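Local coordinates for conserved uncharacterized protein (predicted phosphoesterase COG0622) (Streptococcus pneumoniae, PDB 3CK2) that is a predicted phosphoesterase of the calcineurin-like superfamily that binds two manganese ions and probably hydrolyses phosphate esters, its natural substrate not being known, at residues I10-H16 with V36-S42; Q82-H86 with L110-L114; H113-P117 with N129-Q135. One frame throughout, in Å; residues are numbered along the deposited sequence.

Contact 1 (I10-H16 with V36-S42). With MN (manganese (II) ion), chain B.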
ATOM      1  N   ILE A  10       1.485  -1.788   7.292  1.00 18.99           N
ATOM      2  CA  ILE A  10       0.072  -1.483   7.040  1.00 19.27           C
ATOM      3  C   ILE A  10       0.026  -0.573   5.824  1.00 20.24           C
ATOM      4  O   ILE A  10       0.759   0.443   5.770  1.00 21.56           O
ATOM      5  CB  ILE A  10      -0.647  -0.813   8.284  1.00 19.00           C
ATOM      6  CG1 ILE A  10      -0.664  -1.778   9.494  1.00 17.56           C
ATOM      7  CG2 ILE A  10      -2.108  -0.398   7.909  1.00 18.89           C
ATOM      8  CD1 ILE A  10      -1.517  -3.132   9.252  1.00 13.63           C
ATOM      9  N   VAL A  11      -0.779  -0.980   4.832  1.00 20.98           N
ATOM     10  CA  VAL A  11      -0.889  -0.294   3.546  1.00 20.55           C
ATOM     11  C   VAL A  11      -2.358   0.024   3.278  1.00 21.24           C
ATOM     12  O   VAL A  11      -3.197  -0.882   3.330  1.00 21.06           O
ATOM     13  CB  VAL A  11      -0.332  -1.181   2.392  1.00 19.84           C
ATOM     14  CG1 VAL A  11      -0.241  -0.370   1.087  1.00 17.48           C
ATOM     15  CG2 VAL A  11       1.036  -1.778   2.779  1.00 19.35           C
HETATM   16  N   MSE A  12      -2.666   1.291   2.978  1.00 22.20           N
HETATM   17  CA  MSE A  12      -4.012   1.683   2.510  1.00 22.85           C
HETATM   18  C   MSE A  12      -3.913   2.620   1.308  1.00 21.46           C
HETATM   19  O   MSE A  12      -2.838   2.984   0.898  1.00 21.45           O
HETATM   20  CB  MSE A  12      -4.823   2.325   3.645  1.00 23.29           C
HETATM   21  CG  MSE A  12      -4.213   3.615   4.123  1.00 25.56           C
HETATM   22 SE   MSE A  12      -5.208   4.491   5.546  0.80 30.60          SE
HETATM   23  CE  MSE A  12      -3.679   5.387   6.359  1.00 22.26           C
ATOM     24  N   SER A  13      -5.048   2.985   0.731  1.00 21.14           N
ATOM     25  CA  SER A  13      -5.083   3.729  -0.514  1.00 20.84           C
ATOM     26  C   SER A  13      -6.471   4.133  -0.888  1.00 20.55           C
ATOM     27  O   SER A  13      -7.441   3.445  -0.567  1.00 18.96           O
ATOM     28  CB  SER A  13      -4.521   2.885  -1.672  1.00 21.38           C
ATOM     29  OG  SER A  13      -4.225   3.673  -2.808  1.00 20.52           O
ATOM     30  N   ASP A  14      -6.550   5.246  -1.635  1.00 21.45           N
ATOM     31  CA  ASP A  14      -7.792   5.639  -2.336  1.00 20.74           C
ATOM     32  C   ASP A  14      -8.936   5.793  -1.321  1.00 20.94           C
ATOM     33  O   ASP A  14     -10.041   5.237  -1.473  1.00 20.86           O
ATOM     34  CB  ASP A  14      -8.122   4.652  -3.461  1.00 20.12           C
ATOM     35  CG  ASP A  14      -7.122   4.711  -4.611  1.00 20.09           C
ATOM     36  OD1 ASP A  14      -7.354   5.531  -5.560  1.00 16.43           O
ATOM     37  OD2 ASP A  14      -6.136   3.908  -4.587  1.00 19.78           O
ATOM     38  N   SER A  15      -8.631   6.615  -0.312  1.00 20.93           N
ATOM     39  CA  SER A  15      -9.517   6.975   0.796  1.00 20.31           C
ATOM     40  C   SER A  15     -10.510   8.118   0.452  1.00 19.78           C
ATOM     41  O   SER A  15     -11.545   8.221   1.064  1.00 19.50           O
ATOM     42  CB  SER A  15      -8.674   7.317   2.039  1.00 20.42           C
ATOM     43  OG  SER A  15      -7.576   8.152   1.731  1.00 21.13           O
ATOM     44  N   HIS A  16     -10.169   8.954  -0.520  1.00 19.57           N
ATOM     45  CA  HIS A  16     -11.102   9.853  -1.215  1.00 19.38           C
ATOM     46  C   HIS A  16     -11.954  10.747  -0.318  1.00 19.24           C
ATOM     47  O   HIS A  16     -13.195  10.719  -0.355  1.00 18.13           O
ATOM     48  CB  HIS A  16     -11.965   9.069  -2.238  1.00 19.34           C
ATOM     49  CG  HIS A  16     -11.213   8.717  -3.488  1.00 17.70           C
ATOM     50  ND1 HIS A  16     -10.912   9.647  -4.463  1.00 14.37           N
ATOM     51  CD2 HIS A  16     -10.643   7.565  -3.882  1.00 17.23           C
ATOM     52  CE1 HIS A  16     -10.204   9.075  -5.412  1.00 17.61           C
ATOM     53  NE2 HIS A  16     -10.017   7.809  -5.081  1.00 18.84           N
ATOM     54  N   VAL A  36       3.555   2.483   8.090  1.00 22.18           N
ATOM     55  CA  VAL A  36       2.207   2.630   7.607  1.00 22.23           C
ATOM     56  C   VAL A  36       2.270   3.394   6.303  1.00 22.67           C
ATOM     57  O   VAL A  36       2.863   4.463   6.253  1.00 23.58           O
ATOM     58  CB  VAL A  36       1.273   3.322   8.651  1.00 23.14           C
ATOM     59  CG1 VAL A  36      -0.170   3.477   8.087  1.00 19.19           C
ATOM     60  CG2 VAL A  36       1.254   2.524   9.952  1.00 22.66           C
ATOM     61  N   PHE A  37       1.633   2.852   5.253  1.00 22.57           N
ATOM     62  CA  PHE A  37       1.661   3.457   3.896  1.00 22.41           C
ATOM     63  C   PHE A  37       0.291   3.847   3.354  1.00 22.02           C
ATOM     64  O   PHE A  37      -0.684   3.118   3.519  1.00 22.63           O
ATOM     65  CB  PHE A  37       2.276   2.477   2.882  1.00 22.07           C
ATOM     66  CG  PHE A  37       3.653   2.084   3.211  1.00 22.05           C
ATOM     67  CD1 PHE A  37       4.715   2.783   2.686  1.00 20.68           C
ATOM     68  CD2 PHE A  37       3.898   1.022   4.073  1.00 21.41           C
ATOM     69  CE1 PHE A  37       6.001   2.439   2.986  1.00 21.64           C
ATOM     70  CE2 PHE A  37       5.201   0.681   4.395  1.00 24.08           C
ATOM     71  CZ  PHE A  37       6.259   1.404   3.842  1.00 22.76           C
ATOM     72  N   HIS A  38       0.240   4.950   2.623  1.00 21.60           N
ATOM     73  CA  HIS A  38      -0.984   5.345   1.928  1.00 21.33           C
ATOM     74  C   HIS A  38      -0.574   5.601   0.496  1.00 21.36           C
ATOM     75  O   HIS A  38       0.332   6.359   0.266  1.00 22.38           O
ATOM     76  CB  HIS A  38      -1.609   6.573   2.585  1.00 21.07           C
ATOM     77  CG  HIS A  38      -2.966   6.913   2.078  1.00 19.92           C
ATOM     78  ND1 HIS A  38      -3.223   7.180   0.751  1.00 19.72           N
ATOM     79  CD2 HIS A  38      -4.138   7.078   2.730  1.00 20.88           C
ATOM     80  CE1 HIS A  38      -4.505   7.453   0.608  1.00 22.71           C
ATOM     81  NE2 HIS A  38      -5.091   7.379   1.792  1.00 20.52           N
ATOM     82  N   ASN A  39      -1.211   4.942  -0.466  1.00 21.36           N
ATOM     83  CA  ASN A  39      -0.741   4.957  -1.852  1.00 21.19           C
ATOM     84  C   ASN A  39      -1.449   5.996  -2.742  1.00 21.32           C
ATOM     85  O   ASN A  39      -1.373   5.945  -3.972  1.00 20.41           O
ATOM     86  CB  ASN A  39      -0.849   3.549  -2.451  1.00 21.21           C
ATOM     87  CG  ASN A  39      -0.063   2.507  -1.668  1.00 20.99           C
ATOM     88  OD1 ASN A  39       0.865   2.849  -0.923  1.00 22.40           O
ATOM     89  ND2 ASN A  39      -0.425   1.209  -1.850  1.00 17.29           N
ATOM     90  N   GLY A  40      -2.140   6.927  -2.086  1.00 22.01           N
ATOM     91  CA  GLY A  40      -2.668   8.120  -2.715  1.00 21.63           C
ATOM     92  C   GLY A  40      -4.163   8.150  -2.956  1.00 21.87           C
ATOM     93  O   GLY A  40      -4.918   7.222  -2.635  1.00 22.05           O
ATOM     94  N   ASP A  41      -4.568   9.252  -3.572  1.00 22.59           N
ATOM     95  CA  ASP A  41      -5.971   9.629  -3.761  1.00 21.98           C
ATOM     96  C   ASP A  41      -6.669   9.739  -2.412  1.00 22.00           C
ATOM     97  O   ASP A  41      -7.740   9.189  -2.207  1.00 23.46           O
ATOM     98  CB  ASP A  41      -6.657   8.632  -4.673  1.00 21.71           C
ATOM     99  CG  ASP A  41      -6.608   9.012  -6.109  1.00 19.48           C
ATOM    100  OD1 ASP A  41      -5.918   9.970  -6.463  1.00 15.09           O
ATOM    101  OD2 ASP A  41      -7.303   8.308  -6.890  1.00 20.59           O
ATOM    102  N   SER A  42      -6.037  10.434  -1.477  1.00 21.83           N
ATOM    103  CA  SER A  42      -6.653  10.732  -0.177  1.00 21.71           C
ATOM    104  C   SER A  42      -7.582  11.933  -0.249  1.00 21.71           C
ATOM    105  O   SER A  42      -8.580  12.013   0.490  1.00 21.24           O
ATOM    106  CB  SER A  42      -5.579  10.962   0.907  1.00 21.85           C
ATOM    107  OG  SER A  42      -4.732  12.025   0.604  1.00 20.67           O
TER
HETATM  108 MN    MN B 201      -8.747   6.640  -6.663  0.80 18.33          MN
HETATM  109  O   HOH W   1      -8.529  10.371   2.907  1.00 27.62           O
HETATM  110  O   HOH W   2     -10.174   7.637  -8.019  1.00 18.54           O
HETATM  111  O   HOH W   3      -8.005   5.952  -8.617  1.00 20.43           O

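Contact 2 (Q82-H86 with L110-L114)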
ATOM      1  N   GLN A  82       6.910   2.546  -3.781  1.00 23.69           N
ATOM      2  CA  GLN A  82       5.553   2.978  -3.587  1.00 24.04           C
ATOM      3  C   GLN A  82       5.212   4.061  -4.596  1.00 23.93           C
ATOM      4  O   GLN A  82       5.940   5.049  -4.746  1.00 24.02           O
ATOM      5  CB  GLN A  82       5.448   3.558  -2.186  1.00 24.31           C
ATOM      6  CG  GLN A  82       4.088   3.895  -1.731  1.00 24.71           C
ATOM      7  CD  GLN A  82       4.073   4.631  -0.418  1.00 24.35           C
ATOM      8  OE1 GLN A  82       5.129   5.036   0.111  1.00 25.99           O
ATOM      9  NE2 GLN A  82       2.873   4.845   0.108  1.00 21.33           N
ATOM     10  N   THR A  83       4.087   3.884  -5.265  1.00 23.65           N
ATOM     11  CA  THR A  83       3.596   4.869  -6.229  1.00 23.68           C
ATOM     12  C   THR A  83       2.098   4.698  -6.321  1.00 23.24           C
ATOM     13  O   THR A  83       1.578   3.662  -5.913  1.00 23.50           O
ATOM     14  CB  THR A  83       4.313   4.712  -7.624  1.00 23.31           C
ATOM     15  OG1 THR A  83       4.114   5.885  -8.401  1.00 24.28           O
ATOM     16  CG2 THR A  83       3.824   3.507  -8.411  1.00 24.10           C
ATOM     17  N   HIS A  84       1.382   5.705  -6.821  1.00 23.71           N
ATOM     18  CA  HIS A  84      -0.060   5.529  -7.047  1.00 23.08           C
ATOM     19  C   HIS A  84      -0.338   4.548  -8.174  1.00 22.35           C
ATOM     20  O   HIS A  84      -1.041   3.574  -7.986  1.00 22.95           O
ATOM     21  CB  HIS A  84      -0.755   6.856  -7.285  1.00 23.19           C
ATOM     22  CG  HIS A  84      -2.252   6.777  -7.268  1.00 23.35           C
ATOM     23  ND1 HIS A  84      -2.965   6.437  -6.136  1.00 24.33           N
ATOM     24  CD2 HIS A  84      -3.176   7.041  -8.231  1.00 23.66           C
ATOM     25  CE1 HIS A  84      -4.264   6.505  -6.400  1.00 24.10           C
ATOM     26  NE2 HIS A  84      -4.421   6.866  -7.661  1.00 25.18           N
ATOM     27  N   GLY A  85       0.229   4.791  -9.340  1.00 23.17           N
ATOM     28  CA  GLY A  85       0.138   3.844 -10.483  1.00 23.23           C
ATOM     29  C   GLY A  85      -0.230   4.494 -11.802  1.00 23.14           C
ATOM     30  O   GLY A  85       0.123   3.993 -12.841  1.00 23.19           O
ATOM     31  N   HIS A  86      -0.904   5.635 -11.739  1.00 23.21           N
ATOM     32  CA  HIS A  86      -1.354   6.357 -12.921  1.00 23.84           C
ATOM     33  C   HIS A  86      -0.228   6.827 -13.832  1.00 24.75           C
ATOM     34  O   HIS A  86      -0.402   6.907 -15.072  1.00 25.96           O
ATOM     35  CB  HIS A  86      -2.257   7.554 -12.516  1.00 23.87           C
ATOM     36  CG  HIS A  86      -1.568   8.618 -11.719  1.00 22.51           C
ATOM     37  ND1 HIS A  86      -1.070   8.388 -10.460  1.00 24.35           N
ATOM     38  CD2 HIS A  86      -1.370   9.939 -11.964  1.00 23.98           C
ATOM     39  CE1 HIS A  86      -0.546   9.506  -9.983  1.00 22.78           C
ATOM     40  NE2 HIS A  86      -0.730  10.468 -10.866  1.00 22.46           N
ATOM     41  N   LEU A 110       4.416  -1.153  -3.859  1.00 20.99           N
ATOM     42  CA  LEU A 110       3.109  -0.767  -3.371  1.00 20.89           C
ATOM     43  C   LEU A 110       2.499   0.203  -4.357  1.00 20.36           C
ATOM     44  O   LEU A 110       3.152   1.139  -4.773  1.00 19.78           O
ATOM     45  CB  LEU A 110       3.244  -0.073  -2.011  1.00 20.60           C
ATOM     46  CG  LEU A 110       3.774  -0.916  -0.852  1.00 21.75           C
ATOM     47  CD1 LEU A 110       3.872  -0.037   0.428  1.00 18.84           C
ATOM     48  CD2 LEU A 110       2.885  -2.179  -0.620  1.00 16.73           C
ATOM     49  N   TYR A 111       1.244  -0.041  -4.726  1.00 20.57           N
ATOM     50  CA  TYR A 111       0.520   0.817  -5.669  1.00 20.52           C
ATOM     51  C   TYR A 111      -0.993   0.962  -5.249  1.00 20.82           C
ATOM     52  O   TYR A 111      -1.478   0.262  -4.353  1.00 19.98           O
ATOM     53  CB  TYR A 111       0.751   0.335  -7.141  1.00 20.38           C
ATOM     54  CG  TYR A 111       0.080  -0.949  -7.520  1.00 19.93           C
ATOM     55  CD1 TYR A 111      -1.098  -0.946  -8.243  1.00 20.30           C
ATOM     56  CD2 TYR A 111       0.625  -2.176  -7.182  1.00 21.19           C
ATOM     57  CE1 TYR A 111      -1.747  -2.138  -8.587  1.00 20.48           C
ATOM     58  CE2 TYR A 111      -0.041  -3.391  -7.512  1.00 21.33           C
ATOM     59  CZ  TYR A 111      -1.222  -3.352  -8.211  1.00 20.54           C
ATOM     60  OH  TYR A 111      -1.877  -4.526  -8.562  1.00 22.31           O
ATOM     61  N   GLY A 112      -1.679   1.939  -5.858  1.00 20.69           N
ATOM     62  CA  GLY A 112      -3.090   2.166  -5.664  1.00 20.11           C
ATOM     63  C   GLY A 112      -3.787   2.277  -7.022  1.00 20.21           C
ATOM     64  O   GLY A 112      -3.607   1.428  -7.894  1.00 21.22           O
ATOM     65  N   HIS A 113      -4.631   3.298  -7.158  1.00 19.53           N
ATOM     66  CA  HIS A 113      -5.230   3.737  -8.413  1.00 18.98           C
ATOM     67  C   HIS A 113      -6.410   2.866  -8.866  1.00 18.95           C
ATOM     68  O   HIS A 113      -7.470   3.420  -9.206  1.00 18.51           O
ATOM     69  CB  HIS A 113      -4.166   3.932  -9.506  1.00 18.98           C
ATOM     70  CG  HIS A 113      -4.672   4.626 -10.735  1.00 17.98           C
ATOM     71  ND1 HIS A 113      -5.319   5.841 -10.697  1.00 17.98           N
ATOM     72  CD2 HIS A 113      -4.624   4.270 -12.039  1.00 17.12           C
ATOM     73  CE1 HIS A 113      -5.666   6.196 -11.923  1.00 16.80           C
ATOM     74  NE2 HIS A 113      -5.256   5.255 -12.755  1.00 17.36           N
ATOM     75  N   LEU A 114      -6.242   1.534  -8.847  1.00 18.95           N
ATOM     76  CA  LEU A 114      -7.263   0.573  -9.369  1.00 18.37           C
ATOM     77  C   LEU A 114      -8.476   0.297  -8.457  1.00 17.82           C
ATOM     78  O   LEU A 114      -9.528  -0.123  -8.934  1.00 17.23           O
ATOM     79  CB  LEU A 114      -6.595  -0.736  -9.749  1.00 18.37           C
ATOM     80  CG  LEU A 114      -5.422  -0.607 -10.760  1.00 19.25           C
ATOM     81  CD1 LEU A 114      -4.845  -1.971 -11.009  1.00 19.77           C
ATOM     82  CD2 LEU A 114      -5.802   0.061 -12.118  1.00 16.80           C
TER

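Contact 3 (H113-P117 with N129-Q135). With MN (manganese (II) ion), chain B.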
ATOM      1  N   HIS A 113      -4.631   3.298  -7.158  1.00 19.53           N
ATOM      2  CA  HIS A 113      -5.230   3.737  -8.413  1.00 18.98           C
ATOM      3  C   HIS A 113      -6.410   2.866  -8.866  1.00 18.95           C
ATOM      4  O   HIS A 113      -7.470   3.420  -9.206  1.00 18.51           O
ATOM      5  CB  HIS A 113      -4.166   3.932  -9.506  1.00 18.98           C
ATOM      6  CG  HIS A 113      -4.672   4.626 -10.735  1.00 17.98           C
ATOM      7  ND1 HIS A 113      -5.319   5.841 -10.697  1.00 17.98           N
ATOM      8  CD2 HIS A 113      -4.624   4.270 -12.039  1.00 17.12           C
ATOM      9  CE1 HIS A 113      -5.666   6.196 -11.923  1.00 16.80           C
ATOM     10  NE2 HIS A 113      -5.256   5.255 -12.755  1.00 17.36           N
ATOM     11  N   LEU A 114      -6.242   1.534  -8.847  1.00 18.95           N
ATOM     12  CA  LEU A 114      -7.263   0.573  -9.369  1.00 18.37           C
ATOM     13  C   LEU A 114      -8.476   0.297  -8.457  1.00 17.82           C
ATOM     14  O   LEU A 114      -9.528  -0.123  -8.934  1.00 17.23           O
ATOM     15  CB  LEU A 114      -6.595  -0.736  -9.749  1.00 18.37           C
ATOM     16  CG  LEU A 114      -5.422  -0.607 -10.760  1.00 19.25           C
ATOM     17  CD1 LEU A 114      -4.845  -1.971 -11.009  1.00 19.77           C
ATOM     18  CD2 LEU A 114      -5.802   0.061 -12.118  1.00 16.80           C
ATOM     19  N   HIS A 115      -8.325   0.571  -7.148  1.00 17.37           N
ATOM     20  CA  HIS A 115      -9.362   0.307  -6.151  1.00 16.83           C
ATOM     21  C   HIS A 115      -9.712  -1.192  -6.066  1.00 16.48           C
ATOM     22  O   HIS A 115     -10.810  -1.548  -5.663  1.00 14.97           O
ATOM     23  CB  HIS A 115     -10.645   1.111  -6.430  1.00 16.02           C
ATOM     24  CG  HIS A 115     -10.497   2.610  -6.383  1.00 16.50           C
ATOM     25  ND1 HIS A 115     -11.543   3.435  -6.013  1.00 16.75           N
ATOM     26  CD2 HIS A 115      -9.475   3.435  -6.730  1.00 15.00           C
ATOM     27  CE1 HIS A 115     -11.156   4.694  -6.098  1.00 16.90           C
ATOM     28  NE2 HIS A 115      -9.900   4.728  -6.519  1.00 18.63           N
ATOM     29  N   VAL A 116      -8.762  -2.049  -6.447  1.00 16.74           N
ATOM     30  CA  VAL A 116      -8.941  -3.499  -6.470  1.00 16.68           C
ATOM     31  C   VAL A 116      -7.836  -4.142  -5.608  1.00 16.57           C
ATOM     32  O   VAL A 116      -6.650  -3.971  -5.901  1.00 18.75           O
ATOM     33  CB  VAL A 116      -8.922  -4.083  -7.944  1.00 16.59           C
ATOM     34  CG1 VAL A 116      -8.961  -5.613  -7.930  1.00 13.25           C
ATOM     35  CG2 VAL A 116     -10.115  -3.545  -8.782  1.00 15.65           C
ATOM     36  N   PRO A 117      -8.204  -4.923  -4.575  1.00 15.89           N
ATOM     37  CA  PRO A 117      -7.133  -5.590  -3.793  1.00 15.67           C
ATOM     38  C   PRO A 117      -6.377  -6.671  -4.577  1.00 14.51           C
ATOM     39  O   PRO A 117      -7.001  -7.504  -5.197  1.00 15.78           O
ATOM     40  CB  PRO A 117      -7.907  -6.247  -2.634  1.00 15.81           C
ATOM     41  CG  PRO A 117      -9.264  -6.507  -3.204  1.00 15.65           C
ATOM     42  CD  PRO A 117      -9.544  -5.308  -4.087  1.00 15.87           C
ATOM     43  N   ASN A 129      -1.692  -4.046  -4.188  1.00 20.32           N
ATOM     44  CA  ASN A 129      -2.672  -2.982  -4.090  1.00 20.26           C
ATOM     45  C   ASN A 129      -3.514  -3.352  -2.887  1.00 19.68           C
ATOM     46  O   ASN A 129      -4.096  -4.460  -2.836  1.00 18.34           O
ATOM     47  CB  ASN A 129      -3.511  -2.894  -5.374  1.00 20.48           C
ATOM     48  CG  ASN A 129      -4.407  -1.649  -5.409  1.00 21.61           C
ATOM     49  OD1 ASN A 129      -5.014  -1.282  -4.409  1.00 22.44           O
ATOM     50  ND2 ASN A 129      -4.495  -1.011  -6.568  1.00 21.64           N
ATOM     51  N   PRO A 130      -3.586  -2.453  -1.899  1.00 19.02           N
ATOM     52  CA  PRO A 130      -4.365  -2.819  -0.714  1.00 18.88           C
ATOM     53  C   PRO A 130      -5.892  -2.829  -0.926  1.00 18.81           C
ATOM     54  O   PRO A 130      -6.593  -3.156  -0.007  1.00 17.71           O
ATOM     55  CB  PRO A 130      -3.970  -1.724   0.291  1.00 19.23           C
ATOM     56  CG  PRO A 130      -3.733  -0.523  -0.572  1.00 18.48           C
ATOM     57  CD  PRO A 130      -3.028  -1.084  -1.784  1.00 19.87           C
ATOM     58  N   GLY A 131      -6.367  -2.498  -2.136  1.00 19.05           N
ATOM     59  CA  GLY A 131      -7.745  -2.127  -2.394  1.00 19.04           C
ATOM     60  C   GLY A 131      -7.993  -0.661  -2.113  1.00 19.72           C
ATOM     61  O   GLY A 131      -7.062   0.101  -1.792  1.00 21.04           O
ATOM     62  N   SER A 132      -9.258  -0.244  -2.232  1.00 19.85           N
ATOM     63  CA  SER A 132      -9.703   1.070  -1.763  1.00 18.92           C
ATOM     64  C   SER A 132     -10.410   0.997  -0.392  1.00 18.86           C
ATOM     65  O   SER A 132     -11.377   0.250  -0.197  1.00 18.30           O
ATOM     66  CB  SER A 132     -10.580   1.754  -2.805  1.00 18.98           C
ATOM     67  OG  SER A 132     -11.133   2.937  -2.256  1.00 18.10           O
ATOM     68  N   ILE A 133      -9.932   1.811   0.558  1.00 18.73           N
ATOM     69  CA  ILE A 133     -10.513   1.835   1.900  1.00 18.23           C
ATOM     70  C   ILE A 133     -11.850   2.608   1.923  1.00 18.71           C
ATOM     71  O   ILE A 133     -12.499   2.631   2.946  1.00 18.48           O
ATOM     72  CB  ILE A 133      -9.454   2.378   2.958  1.00 18.86           C
ATOM     73  CG1 ILE A 133      -9.777   1.929   4.400  1.00 18.79           C
ATOM     74  CG2 ILE A 133      -9.177   3.928   2.835  1.00 16.94           C
ATOM     75  CD1 ILE A 133      -8.623   2.200   5.376  1.00 17.03           C
ATOM     76  N   SER A 134     -12.246   3.260   0.805  1.00 18.66           N
ATOM     77  CA  SER A 134     -13.508   4.023   0.724  1.00 17.57           C
ATOM     78  C   SER A 134     -14.368   3.725  -0.484  1.00 17.31           C
ATOM     79  O   SER A 134     -15.546   3.907  -0.399  1.00 17.88           O
ATOM     80  CB  SER A 134     -13.237   5.524   0.719  1.00 17.42           C
ATOM     81  OG  SER A 134     -12.589   5.889   1.896  1.00 18.52           O
ATOM     82  N   GLN A 135     -13.794   3.306  -1.612  1.00 17.93           N
ATOM     83  CA  GLN A 135     -14.523   3.179  -2.888  1.00 17.77           C
ATOM     84  C   GLN A 135     -14.093   1.917  -3.600  1.00 18.89           C
ATOM     85  O   GLN A 135     -13.352   1.968  -4.605  1.00 19.88           O
ATOM     86  CB  GLN A 135     -14.176   4.354  -3.802  1.00 18.97           C
ATOM     87  CG  GLN A 135     -14.773   5.676  -3.367  1.00 17.41           C
ATOM     88  CD  GLN A 135     -14.460   6.807  -4.288  1.00 17.89           C
ATOM     89  OE1 GLN A 135     -14.853   7.943  -4.015  1.00 19.15           O
ATOM     90  NE2 GLN A 135     -13.769   6.536  -5.378  1.00 16.92           N
TER
HETATM   91 MN    MN B 201      -8.747   6.640  -6.663  0.80 18.33          MN
HETATM   92  O   HOH W   3      -8.005   5.952  -8.617  1.00 20.43           O
HETATM   93  O   HOH W   4      -6.315   1.057  -5.144  1.00 21.69           O
HETATM   94  O   HOH W   2     -10.174   7.637  -8.019  1.00 18.54           O

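Contact 1 (I10-H16 with V36-S42)
Asp14 OD1, His16 NE2 and Asp41 OD2 bind one manganese ion at 2.1, 2.3 and 2.2 Å, with two waters and His115 completing six ligands. Glu43 OE2 hydrogen-bonds His16 ND1, and Met61 N hydrogen-bonds Asp41 OD1. The two carboxylate planes are 86° apart, while the His16 ring runs alongside Asp41 and carries Asp41 O over the centre of one face. Asp41 OD2 also reaches the second manganese, so this carboxylate oxygen bridges the pair, as in calcineurin-like phosphoesterases. Ser13 OG donates to Asp14 OD2 from above the carboxylate plane and holds the oxygen that is not a metal ligand. Ser15 OG and His38 NE2 share a 2.6 Å hydrogen bond at the ring edge, and a water joins the same hydroxyl to Ser42 O. With CG anti to the backbone N (chi1 -171°), the His38 ring swings across to segment 10-16, where Ser13 CA lies over one face; ND1, in the ring plane, accepts from Gly40 N and fixes the ring's rotation. Parallel strand pairing runs from Ile10 O, bonded to Phe37 N, through Met12 N with Phe37 O to Asn39 N with Met12 O; Asp14 N to Gly40 O (2.8 Å) and His16 N to Asp41 O prolong it into the loops. Val11 CG1 rests 3.3 Å from Asn39 ND2, whose hydrogen bond goes to Tyr111 O. These are neighbouring strands of a beta-alpha-beta unit, with helix 19-29 packed on Ile10, Met12 and Val36, strand 54-56 beside 35-38, and strand 125-130 against Val11.

Contact 2 (Q82-H86 with L110-L114)
The side chains of His84 and His113 cross at about a right angle where two parallel strands of a calcineurin-like phosphoesterase sheet run out into metal-binding loops; with His86 they form an aromatic cluster. From CB, His113 can be followed outward. Its CB sits over the face of the His84 ring, 3.7 Å from the centroid, in a CH-pi contact. The trans chi1 of -169° carries the ring toward segment 82-86, its plane at 65° to that of His84. ND1 comes 3.3 Å from His84 NE2; the two nitrogens are ligands of the same manganese, which Asp41 and Asn60 also bind. CD2 passes near His86 N and CA, and His86 CB lies over the centre of one ring face, nearest CE1 and NE2, 3.8 Å from the centroid. His113 N, in turn, is 3.3 Å above the His84 plane toward its rim and donates to Asp14 OD2, while His84 ND1 is tied to Asn39 O. The backbones stay paired through Gly112 N, bonded to His84 O at 2.8 Å. Nearer the sheet, Gln82 CG packs on Leu110 CB, and Thr83 N donates to Leu110 O over 2.9 Å.

Contact 3 (H113-P117 with N129-Q135)
Asn129 reaches across to Leu114 and Val116 with its amide: ND2 is 3.8 Å from Leu114 CB, and CG lies 3.3 Å from Val116 O. A chi1 of -171° sends CG toward segment 113-117, and the turn of the amide (chi2 -42°) leaves OD1 facing Gly131 N, from which it accepts in an Asx turn. The same OD1 accepts from a water 2.8 Å away that in turn accepts from His115 N, so one buried oxygen is gripped twice. Gly131 CA packs against Pro117 N at 3.6 Å. Here the end of strand 125-130 lies beside the start of strand 117-122, the hairpin that follows the metal-binding histidines in this calcineurin-like fold. Ser132 then sets CB against His115 CB and CG, while its OG accepts from Ser134 N and Gln135 N in an ST turn and ST motif, and is further bonded to Asp14 O. That turn presents Gln135 O to the His115 ring: ND1 donates to it over 2.7 Å, in the carbonyl plane but tilted from the ring plane, leaving NE2 to bind manganese at 2.2 Å. The Gln135 side chain runs alongside the ring, its amide plane turned 42° away, with NE2 at the ring edge 3.3 Å from His115 CE1.

From the N terminus, contact 1 closes the first loop, bringing strand 35-38 beside strand 7-12 after the intervening helix 19-29. Contact 2 opens only after that loop is complete and closes a second one, through helix 95-103, within the other sheet. Contact 3 follows directly, sharing His113 and Leu114 with contact 2 and closing the short hairpin of strands 117-122 and 125-130. None of the three loops nests in or crosses another. The two sheets are tied together where contact 1 touches both others: hydrogen bonds from the loop after strand 35-38 reach both segments of contact 2, and others from the loop after strand 7-12 reach 129-135. Their loops converge on the two-manganese site.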